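PDB 1PXZ: pectate lyase 1 from Juniperus ashei, which catalyses, with low activity, the calcium-dependent eliminative cleavage of pectate, and is the major allergen of cedar pollen. Local coordinates for residues 257-262 and 294-299; 73-78 and 95-100; 219-224 and 242-247. One frame throughout, in Å; residues are numbered along the deposited sequence.

Contact 1 of 3, residues 257-262 and 294-299; sequences SNPTIL and WVWRST
Three direct hydrogen bonds tie residues 257-262 to 294-299. R297 N meets I261 O at 2.9 Å, nearly along the C=O axis. I261 N in turn gives its proton to V295 O at 3.1 Å, so the two bonds bracket the parallel bridge between I261 and W296. The third comes from a side chain: W296 NE1 lies 2.9 Å from P259 O. That oxygen sits close to the indole plane, yet the donor stands above the carbonyl plane and the bond is bent, 130° at the hydrogen. A water accepts from V295 N at 2.9 Å, bonds with T260 OG1 and reaches P259 O weakly, linking the backbones ahead of the first bridge. Packing follows the same pairing. CD1 of I261 lies over one face of the W296 ring, 3.7 Å from the centroid of the six-membered ring, as a CH-pi contact. A second CH-pi contact sets N258 CA 3.5 Å from the centroid of the W294 five-membered ring, only 7° off the normal. On the face of L262 and R297, L262 CD2 rests over the centre of the guanidinium, 3.7 Å from R297 CZ. These are neighbouring coils of the parallel beta-helix. Strand 260-264 lies between strands 237-241 and 296-299, bonding to V238 through the backbone of T260 and L262, while W296 leans on T280 and R282 of strand 280-282.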
loop_
_atom_site.group_PDB
_atom_site.type_symbol
_atom_site.label_atom_id
_atom_site.label_comp_id
_atom_site.label_asym_id
_atom_site.label_seq_id
_atom_site.Cartn_x
_atom_site.Cartn_y
_atom_site.Cartn_z
ATOM N N SER A 257 -8.434 3.736 -18.641
ATOM C CA SER A 257 -9.155 4.977 -18.366
ATOM C C SER A 257 -8.208 6.106 -17.965
ATOM O O SER A 257 -8.413 6.800 -16.971
ATOM C CB SER A 257 -10.223 4.729 -17.302
ATOM O OG SER A 257 -11.143 3.725 -17.739
ATOM N N ASN A 258 -7.172 6.310 -18.766
ATOM C CA ASN A 258 -6.352 7.510 -18.708
ATOM C C ASN A 258 -5.844 7.840 -17.321
ATOM O O ASN A 258 -6.108 8.931 -16.809
ATOM C CB ASN A 258 -7.174 8.707 -19.222
ATOM C CG ASN A 258 -6.454 10.025 -19.358
ATOM O OD1 ASN A 258 -7.083 11.095 -19.308
ATOM N ND2 ASN A 258 -5.154 10.064 -19.525
ATOM N N PRO A 259 -5.092 6.958 -16.687
ATOM C CA PRO A 259 -4.402 7.388 -15.461
ATOM C C PRO A 259 -3.164 8.173 -15.886
ATOM O O PRO A 259 -2.638 7.991 -16.996
ATOM C CB PRO A 259 -4.026 6.046 -14.810
ATOM C CG PRO A 259 -3.710 5.199 -16.007
ATOM C CD PRO A 259 -4.766 5.572 -17.033
ATOM N N THR A 260 -2.705 9.033 -14.993
ATOM C CA THR A 260 -1.420 9.696 -15.100
ATOM C C THR A 260 -0.421 8.909 -14.260
ATOM O O THR A 260 -0.589 8.778 -13.054
ATOM C CB THR A 260 -1.493 11.168 -14.627
ATOM O OG1 THR A 260 -2.442 11.804 -15.503
ATOM C CG2 THR A 260 -0.151 11.867 -14.760
ATOM N N ILE A 261 0.600 8.392 -14.911
ATOM C CA ILE A 261 1.614 7.581 -14.260
ATOM C C ILE A 261 2.984 8.208 -14.440
ATOM O O ILE A 261 3.479 8.309 -15.550
ATOM C CB ILE A 261 1.595 6.128 -14.802
ATOM C CG1 ILE A 261 0.224 5.491 -14.605
ATOM C CG2 ILE A 261 2.745 5.363 -14.165
ATOM C CD1 ILE A 261 0.019 4.104 -15.191
ATOM N N LEU A 262 3.570 8.627 -13.324
ATOM C CA LEU A 262 4.873 9.251 -13.273
ATOM C C LEU A 262 5.875 8.289 -12.651
ATOM O O LEU A 262 5.997 8.178 -11.434
ATOM C CB LEU A 262 4.807 10.590 -12.535
ATOM C CG LEU A 262 3.676 11.521 -13.035
ATOM C CD1 LEU A 262 3.747 12.861 -12.317
ATOM C CD2 LEU A 262 3.743 11.716 -14.547
ATOM N N TRP A 294 -2.633 9.684 -23.045
ATOM C CA TRP A 294 -2.375 9.424 -21.614
ATOM C C TRP A 294 -0.976 9.856 -21.228
ATOM O O TRP A 294 0.020 9.677 -21.913
ATOM C CB TRP A 294 -2.562 7.932 -21.336
ATOM C CG TRP A 294 -3.909 7.365 -21.609
ATOM C CD1 TRP A 294 -5.028 7.973 -22.083
ATOM C CD2 TRP A 294 -4.257 5.978 -21.394
ATOM N NE1 TRP A 294 -6.062 7.056 -22.176
ATOM C CE2 TRP A 294 -5.611 5.828 -21.762
ATOM C CE3 TRP A 294 -3.529 4.882 -20.925
ATOM C CZ2 TRP A 294 -6.272 4.598 -21.677
ATOM C CZ3 TRP A 294 -4.188 3.658 -20.840
ATOM C CH2 TRP A 294 -5.540 3.534 -21.216
ATOM N N VAL A 295 -0.803 10.453 -20.053
ATOM C CA VAL A 295 0.519 10.973 -19.734
ATOM C C VAL A 295 1.210 9.932 -18.847
ATOM O O VAL A 295 0.940 9.867 -17.652
ATOM C CB VAL A 295 0.430 12.336 -19.046
ATOM C CG1 VAL A 295 1.795 12.750 -18.508
ATOM C CG2 VAL A 295 -0.090 13.413 -20.005
ATOM N N TRP A 296 2.033 9.120 -19.495
ATOM C CA TRP A 296 2.808 8.093 -18.808
ATOM C C TRP A 296 4.283 8.394 -19.019
ATOM O O TRP A 296 4.808 8.186 -20.111
ATOM C CB TRP A 296 2.476 6.691 -19.313
ATOM C CG TRP A 296 1.110 6.185 -18.972
ATOM C CD1 TRP A 296 -0.002 6.876 -18.618
ATOM C CD2 TRP A 296 0.719 4.796 -18.965
ATOM N NE1 TRP A 296 -1.056 6.039 -18.388
ATOM C CE2 TRP A 296 -0.629 4.748 -18.596
ATOM C CE3 TRP A 296 1.398 3.596 -19.236
ATOM C CZ2 TRP A 296 -1.330 3.545 -18.487
ATOM C CZ3 TRP A 296 0.702 2.394 -19.126
ATOM C CH2 TRP A 296 -0.656 2.388 -18.752
ATOM N N ARG A 297 4.954 8.883 -17.983
ATOM C CA ARG A 297 6.332 9.314 -18.114
ATOM C C ARG A 297 7.327 8.421 -17.368
ATOM O O ARG A 297 7.016 7.896 -16.291
ATOM C CB ARG A 297 6.509 10.737 -17.584
ATOM C CG ARG A 297 5.444 11.721 -18.025
ATOM C CD ARG A 297 6.045 13.126 -18.084
ATOM N NE ARG A 297 6.405 13.631 -16.762
ATOM C CZ ARG A 297 5.635 14.498 -16.107
ATOM N NH1 ARG A 297 4.510 14.900 -16.693
ATOM N NH2 ARG A 297 5.979 14.947 -14.905
ATOM N N SER A 298 8.501 8.272 -17.976
ATOM C CA SER A 298 9.612 7.547 -17.356
ATOM C C SER A 298 10.813 8.480 -17.235
ATOM O O SER A 298 11.327 8.948 -18.260
ATOM C CB SER A 298 9.958 6.300 -18.170
ATOM O OG SER A 298 11.204 5.752 -17.779
ATOM N N THR A 299 11.260 8.771 -16.019
ATOM C CA THR A 299 12.376 9.665 -15.763
ATOM C C THR A 299 13.473 9.026 -14.936
ATOM O O THR A 299 13.174 8.626 -13.800
ATOM C CB THR A 299 11.872 10.907 -14.983
ATOM O OG1 THR A 299 10.752 11.461 -15.708
ATOM C CG2 THR A 299 12.946 11.969 -14.875
HETATM O O HOH W 1 -3.125 10.986 -18.408
#

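Contact 2 of 3, residues 73-78 and 95-100; sequences SQNMNI and RGADVH
The tight part of this contact is the backbone of two successive beta-helix coils, running 10° from parallel over the residues that touch. M76 N donates to D98 O, H100 N to M76 O at 2.9 Å, and I78 N to H100 O at 2.8 Å. The last two run nearly along their C=O axes, whereas M76 N stands above the D98 carbonyl plane, so the pairing becomes straighter toward H100. M76 and V99 share the buried face. The thioether of M76 leads away from V99 toward V43 and T46, while V99 and I78 both pack on F72. The face of N77 and H100 is more polar and hydrated. There H100 is well packed, stacking on H122 and meeting H124; the loose side is at exposed N75 and N77. A water donates to N77 OD1 at 2.7 Å and to D98 O at 2.8 Å, giving D98 O a second donor. N77 OD1 also approaches H100 CB at 3.4 Å, its amide turned 87° from the imidazole. One step earlier along the strands, N75 and D98 lie alongside each other with amide and carboxylate stacked 19° apart, N75 CG being 3.6 Å from D98 CB. Thus main-chain bonds fix the pairing, while the polar side carries a carboxylate beside part of the IgE-binding region 71-83. H100, H122 and H124, packed together, may influence one another's protonation.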
loop_
_atom_site.group_PDB
_atom_site.type_symbol
_atom_site.label_atom_id
_atom_site.label_comp_id
_atom_site.label_asym_id
_atom_site.label_seq_id
_atom_site.Cartn_x
_atom_site.Cartn_y
_atom_site.Cartn_z
ATOM N N SER A 73 2.238 -7.422 22.130
ATOM C CA SER A 73 3.005 -7.849 23.297
ATOM C C SER A 73 3.920 -9.021 23.005
ATOM O O SER A 73 4.842 -9.379 23.746
ATOM C CB SER A 73 2.033 -8.234 24.427
ATOM O OG SER A 73 1.428 -9.479 24.080
ATOM N N GLN A 74 3.726 -9.705 21.894
ATOM C CA GLN A 74 4.513 -10.877 21.571
ATOM C C GLN A 74 4.386 -11.211 20.090
ATOM O O GLN A 74 3.498 -10.668 19.435
ATOM C CB GLN A 74 3.985 -12.077 22.380
ATOM C CG GLN A 74 2.637 -12.530 21.865
ATOM C CD GLN A 74 2.182 -13.887 22.365
ATOM O OE1 GLN A 74 2.202 -14.893 21.642
ATOM N NE2 GLN A 74 1.746 -13.902 23.626
ATOM N N ASN A 75 5.240 -12.114 19.621
ATOM C CA ASN A 75 4.979 -12.615 18.266
ATOM C C ASN A 75 3.570 -13.190 18.213
ATOM O O ASN A 75 3.123 -13.857 19.164
ATOM C CB ASN A 75 5.972 -13.708 17.893
ATOM C CG ASN A 75 7.407 -13.281 17.766
ATOM O OD1 ASN A 75 8.314 -14.116 17.667
ATOM N ND2 ASN A 75 7.675 -11.994 17.757
ATOM N N MET A 76 2.857 -12.983 17.115
ATOM C CA MET A 76 1.481 -13.432 16.999
ATOM C C MET A 76 1.115 -13.816 15.571
ATOM O O MET A 76 1.331 -12.978 14.691
ATOM C CB MET A 76 0.541 -12.291 17.408
ATOM C CG MET A 76 0.392 -12.168 18.911
ATOM S SD MET A 76 -0.804 -10.868 19.322
ATOM C CE MET A 76 -0.470 -10.785 21.093
ATOM N N ASN A 77 0.588 -15.013 15.356
ATOM C CA ASN A 77 -0.136 -15.308 14.122
ATOM C C ASN A 77 -1.620 -15.137 14.393
ATOM O O ASN A 77 -2.177 -15.880 15.219
ATOM C CB ASN A 77 0.165 -16.709 13.588
ATOM C CG ASN A 77 1.658 -16.893 13.431
ATOM O OD1 ASN A 77 2.357 -15.952 13.064
ATOM N ND2 ASN A 77 2.198 -18.071 13.723
ATOM N N ILE A 78 -2.242 -14.165 13.742
ATOM C CA ILE A 78 -3.658 -13.918 14.036
ATOM C C ILE A 78 -4.521 -14.328 12.854
ATOM O O ILE A 78 -4.258 -13.938 11.710
ATOM C CB ILE A 78 -3.914 -12.435 14.383
ATOM C CG1 ILE A 78 -3.273 -11.958 15.680
ATOM C CG2 ILE A 78 -5.415 -12.168 14.360
ATOM C CD1 ILE A 78 -3.173 -10.457 15.849
ATOM N N ARG A 95 6.487 -3.221 14.785
ATOM C CA ARG A 95 7.882 -3.215 15.188
ATOM C C ARG A 95 8.014 -3.875 16.561
ATOM O O ARG A 95 7.212 -3.540 17.429
ATOM C CB ARG A 95 8.478 -1.799 15.264
ATOM C CG ARG A 95 8.657 -1.220 13.832
ATOM C CD ARG A 95 9.043 0.255 13.950
ATOM N NE ARG A 95 7.997 1.040 14.613
ATOM C CZ ARG A 95 8.069 2.349 14.841
ATOM N NH1 ARG A 95 9.153 3.025 14.455
ATOM N NH2 ARG A 95 7.076 2.985 15.455
ATOM N N GLY A 96 9.007 -4.751 16.666
ATOM C CA GLY A 96 9.289 -5.325 17.973
ATOM C C GLY A 96 8.612 -6.666 18.138
ATOM O O GLY A 96 8.792 -7.352 19.142
ATOM N N ALA A 97 7.824 -7.068 17.157
ATOM C CA ALA A 97 7.207 -8.387 17.162
ATOM C C ALA A 97 7.060 -8.936 15.742
ATOM O O ALA A 97 7.072 -8.198 14.756
ATOM C CB ALA A 97 5.828 -8.354 17.815
ATOM N N ASP A 98 6.912 -10.263 15.693
ATOM C CA ASP A 98 6.610 -10.919 14.425
ATOM C C ASP A 98 5.110 -11.116 14.339
ATOM O O ASP A 98 4.655 -12.125 14.890
ATOM C CB ASP A 98 7.275 -12.289 14.347
ATOM C CG ASP A 98 8.787 -12.198 14.362
ATOM O OD1 ASP A 98 9.295 -11.100 14.036
ATOM O OD2 ASP A 98 9.443 -13.210 14.694
ATOM N N VAL A 99 4.429 -10.192 13.681
ATOM C CA VAL A 99 2.978 -10.246 13.547
ATOM C C VAL A 99 2.569 -10.661 12.143
ATOM O O VAL A 99 2.988 -10.008 11.188
ATOM C CB VAL A 99 2.408 -8.849 13.844
ATOM C CG1 VAL A 99 0.902 -8.849 13.716
ATOM C CG2 VAL A 99 2.927 -8.450 15.220
ATOM N N HIS A 100 1.789 -11.722 12.064
ATOM C CA HIS A 100 1.317 -12.306 10.822
ATOM C C HIS A 100 -0.201 -12.331 10.848
ATOM O O HIS A 100 -0.753 -12.989 11.736
ATOM C CB HIS A 100 1.858 -13.719 10.604
ATOM C CG HIS A 100 3.326 -13.804 10.320
ATOM N ND1 HIS A 100 4.316 -13.574 11.236
ATOM C CD2 HIS A 100 3.988 -14.095 9.172
ATOM C CE1 HIS A 100 5.499 -13.719 10.686
ATOM N NE2 HIS A 100 5.328 -14.041 9.412
HETATM O O HOH W 2 4.303 -14.839 14.518
#

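Contact 3 of 3, residues 219-224 and 242-247; sequences FNQFGP and NNNYDP
F222, D246 and N243 are among the residues this contact buries most, and each marks a different kind of interaction between two adjacent coils of the beta-helix. F222 lies beside Y245 in an offset stack, with centroids 4.7 Å apart and planes at 22°. F222 CD2 makes the closest approach, over the Y245 face near its rim and 3.4 Å from Y245 CE2; CB, CG and CE2 of F222 also touch the tyrosine. In both residues CG is anti to the carbonyl carbon, which sends the rings the same way. F192 meets F222 and F268 meets Y245, so the aromatics form a row from coil to coil; the Y245 hydroxyl is bonded to M230 O. The backbone sets this alignment: N244 N donates to N220 O at 2.9 Å, F222 N to N244 O at 2.8 Å and D246 N to F222 O at 3.0 Å, all nearly along the C=O axis. D246 then covers the turn into a cis peptide before P224. Its OD2 lies 3.0 Å from both G223 C and P224 N; the latter has no hydrogen to offer, so this is close contact with the peptide plane. G223, at phi 112°, presents no CB to the D246 side chain. N243 puts its CB 3.5 Å from N220 O and also against F222 CE2. Its amide lies alongside that of N220, the planes 4° apart, in the row of asparagines known from pectate lyases. On the face of Q221 and N244, N244 ND2 donates to a lone pair of Q221 OE1 at 2.9 Å. Chemically, then, near-linear main-chain bonds and the Q221-N244 bond set the register, the rings add apolar stacking, and the buried N220 and N243 amides lie side by side.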
loop_
_atom_site.group_PDB
_atom_site.type_symbol
_atom_site.label_atom_id
_atom_site.label_comp_id
_atom_site.label_asym_id
_atom_site.label_seq_id
_atom_site.Cartn_x
_atom_site.Cartn_y
_atom_site.Cartn_z
ATOM N N PHE A 219 9.870 3.339 -2.850
ATOM C CA PHE A 219 10.867 2.556 -2.134
ATOM C C PHE A 219 10.383 1.135 -1.822
ATOM O O PHE A 219 10.816 0.528 -0.829
ATOM C CB PHE A 219 11.297 3.249 -0.838
ATOM C CG PHE A 219 11.576 4.740 -0.996
ATOM C CD1 PHE A 219 12.648 5.142 -1.768
ATOM C CD2 PHE A 219 10.775 5.679 -0.367
ATOM C CE1 PHE A 219 12.915 6.503 -1.924
ATOM C CE2 PHE A 219 11.015 7.038 -0.540
ATOM C CZ PHE A 219 12.080 7.432 -1.332
ATOM N N ASN A 220 9.517 0.593 -2.655
ATOM C CA ASN A 220 9.004 -0.761 -2.467
ATOM C C ASN A 220 9.874 -1.767 -3.214
ATOM O O ASN A 220 10.478 -1.417 -4.232
ATOM C CB ASN A 220 7.562 -0.901 -2.951
ATOM C CG ASN A 220 6.603 0.076 -2.307
ATOM O OD1 ASN A 220 6.195 1.082 -2.891
ATOM N ND2 ASN A 220 6.221 -0.222 -1.070
ATOM N N GLN A 221 9.909 -2.987 -2.702
ATOM C CA GLN A 221 10.539 -4.106 -3.391
ATOM C C GLN A 221 9.420 -4.904 -4.045
ATOM O O GLN A 221 8.588 -5.472 -3.333
ATOM C CB GLN A 221 11.369 -4.997 -2.444
ATOM C CG GLN A 221 11.828 -6.277 -3.164
ATOM C CD GLN A 221 12.847 -5.962 -4.262
ATOM O OE1 GLN A 221 13.799 -5.220 -4.077
ATOM N NE2 GLN A 221 12.666 -6.545 -5.437
ATOM N N PHE A 222 9.366 -4.946 -5.375
ATOM C CA PHE A 222 8.327 -5.693 -6.067
ATOM C C PHE A 222 8.866 -7.029 -6.539
ATOM O O PHE A 222 9.589 -7.104 -7.551
ATOM C CB PHE A 222 7.817 -4.890 -7.275
ATOM C CG PHE A 222 6.866 -3.779 -6.864
ATOM C CD1 PHE A 222 5.613 -4.060 -6.357
ATOM C CD2 PHE A 222 7.253 -2.467 -7.013
ATOM C CE1 PHE A 222 4.735 -3.045 -5.993
ATOM C CE2 PHE A 222 6.396 -1.429 -6.631
ATOM C CZ PHE A 222 5.157 -1.723 -6.103
ATOM N N GLY A 223 8.533 -8.095 -5.821
ATOM C CA GLY A 223 9.070 -9.393 -6.183
ATOM C C GLY A 223 10.049 -9.950 -5.181
ATOM O O GLY A 223 10.379 -9.328 -4.148
ATOM N N PRO A 224 10.571 -11.167 -5.387
ATOM C CA PRO A 224 10.356 -12.002 -6.560
ATOM C C PRO A 224 8.975 -12.638 -6.695
ATOM O O PRO A 224 8.218 -12.656 -5.725
ATOM C CB PRO A 224 11.327 -13.184 -6.354
ATOM C CG PRO A 224 12.240 -12.793 -5.257
ATOM C CD PRO A 224 11.482 -11.811 -4.404
ATOM N N ASN A 242 11.558 5.295 -7.153
ATOM C CA ASN A 242 12.619 4.577 -6.455
ATOM C C ASN A 242 12.145 3.235 -5.880
ATOM O O ASN A 242 12.458 2.870 -4.743
ATOM C CB ASN A 242 13.198 5.451 -5.355
ATOM C CG ASN A 242 14.228 6.419 -5.914
ATOM O OD1 ASN A 242 14.773 6.282 -7.016
ATOM N ND2 ASN A 242 14.497 7.415 -5.103
ATOM N N ASN A 243 11.399 2.503 -6.714
ATOM C CA ASN A 243 11.063 1.121 -6.367
ATOM C C ASN A 243 11.973 0.147 -7.112
ATOM O O ASN A 243 12.511 0.519 -8.150
ATOM C CB ASN A 243 9.620 0.812 -6.744
ATOM C CG ASN A 243 8.608 1.833 -6.264
ATOM O OD1 ASN A 243 8.202 2.771 -6.957
ATOM N ND2 ASN A 243 8.177 1.605 -5.030
ATOM N N ASN A 244 12.122 -1.076 -6.619
ATOM C CA ASN A 244 12.985 -2.086 -7.246
ATOM C C ASN A 244 12.158 -3.244 -7.761
ATOM O O ASN A 244 11.381 -3.841 -6.999
ATOM C CB ASN A 244 14.007 -2.550 -6.205
ATOM C CG ASN A 244 15.194 -3.287 -6.771
ATOM O OD1 ASN A 244 15.631 -3.021 -7.893
ATOM N ND2 ASN A 244 15.753 -4.231 -6.022
ATOM N N TYR A 245 12.259 -3.604 -9.042
ATOM C CA TYR A 245 11.404 -4.627 -9.607
ATOM C C TYR A 245 12.224 -5.851 -10.047
ATOM O O TYR A 245 13.098 -5.712 -10.900
ATOM C CB TYR A 245 10.612 -4.130 -10.822
ATOM C CG TYR A 245 9.549 -3.082 -10.594
ATOM C CD1 TYR A 245 9.959 -1.753 -10.382
ATOM C CD2 TYR A 245 8.195 -3.369 -10.592
ATOM C CE1 TYR A 245 9.007 -0.774 -10.175
ATOM C CE2 TYR A 245 7.225 -2.389 -10.391
ATOM C CZ TYR A 245 7.671 -1.092 -10.180
ATOM O OH TYR A 245 6.750 -0.083 -9.965
ATOM N N ASP A 246 11.911 -7.008 -9.485
ATOM C CA ASP A 246 12.309 -8.313 -9.988
ATOM C C ASP A 246 11.484 -8.667 -11.220
ATOM O O ASP A 246 10.493 -8.005 -11.483
ATOM C CB ASP A 246 12.074 -9.413 -8.938
ATOM C CG ASP A 246 13.038 -9.316 -7.778
ATOM O OD1 ASP A 246 14.268 -9.200 -8.031
ATOM O OD2 ASP A 246 12.597 -9.360 -6.600
ATOM N N PRO A 247 11.864 -9.677 -11.997
ATOM C CA PRO A 247 11.048 -10.097 -13.133
ATOM C C PRO A 247 9.594 -10.384 -12.763
ATOM O O PRO A 247 9.349 -11.201 -11.880
ATOM C CB PRO A 247 11.755 -11.384 -13.607
ATOM C CG PRO A 247 13.190 -11.163 -13.218
ATOM C CD PRO A 247 13.135 -10.424 -11.891
HETATM O O HOH W 3 8.202 -7.466 -10.139
#

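Along the chain the order is contact 2, contact 3, contact 1, and the same order holds along the beta-helix: centres lie 25 Å apart between contacts 2 and 3, 19 Å between 3 and 1, and 39 Å between 2 and 1, which sit on opposite sides of the chain's centre. None touches another; contacts 1 and 3 come nearest, with about 7 Å between closest atoms. Only these two approach R229, the predicted active-site residue: its side chain is about 8 Å from that of F222 and about 11 Å from that of I261. Contact 2 lies away from the annotated sites. All three pair strands of successive coils in parallel.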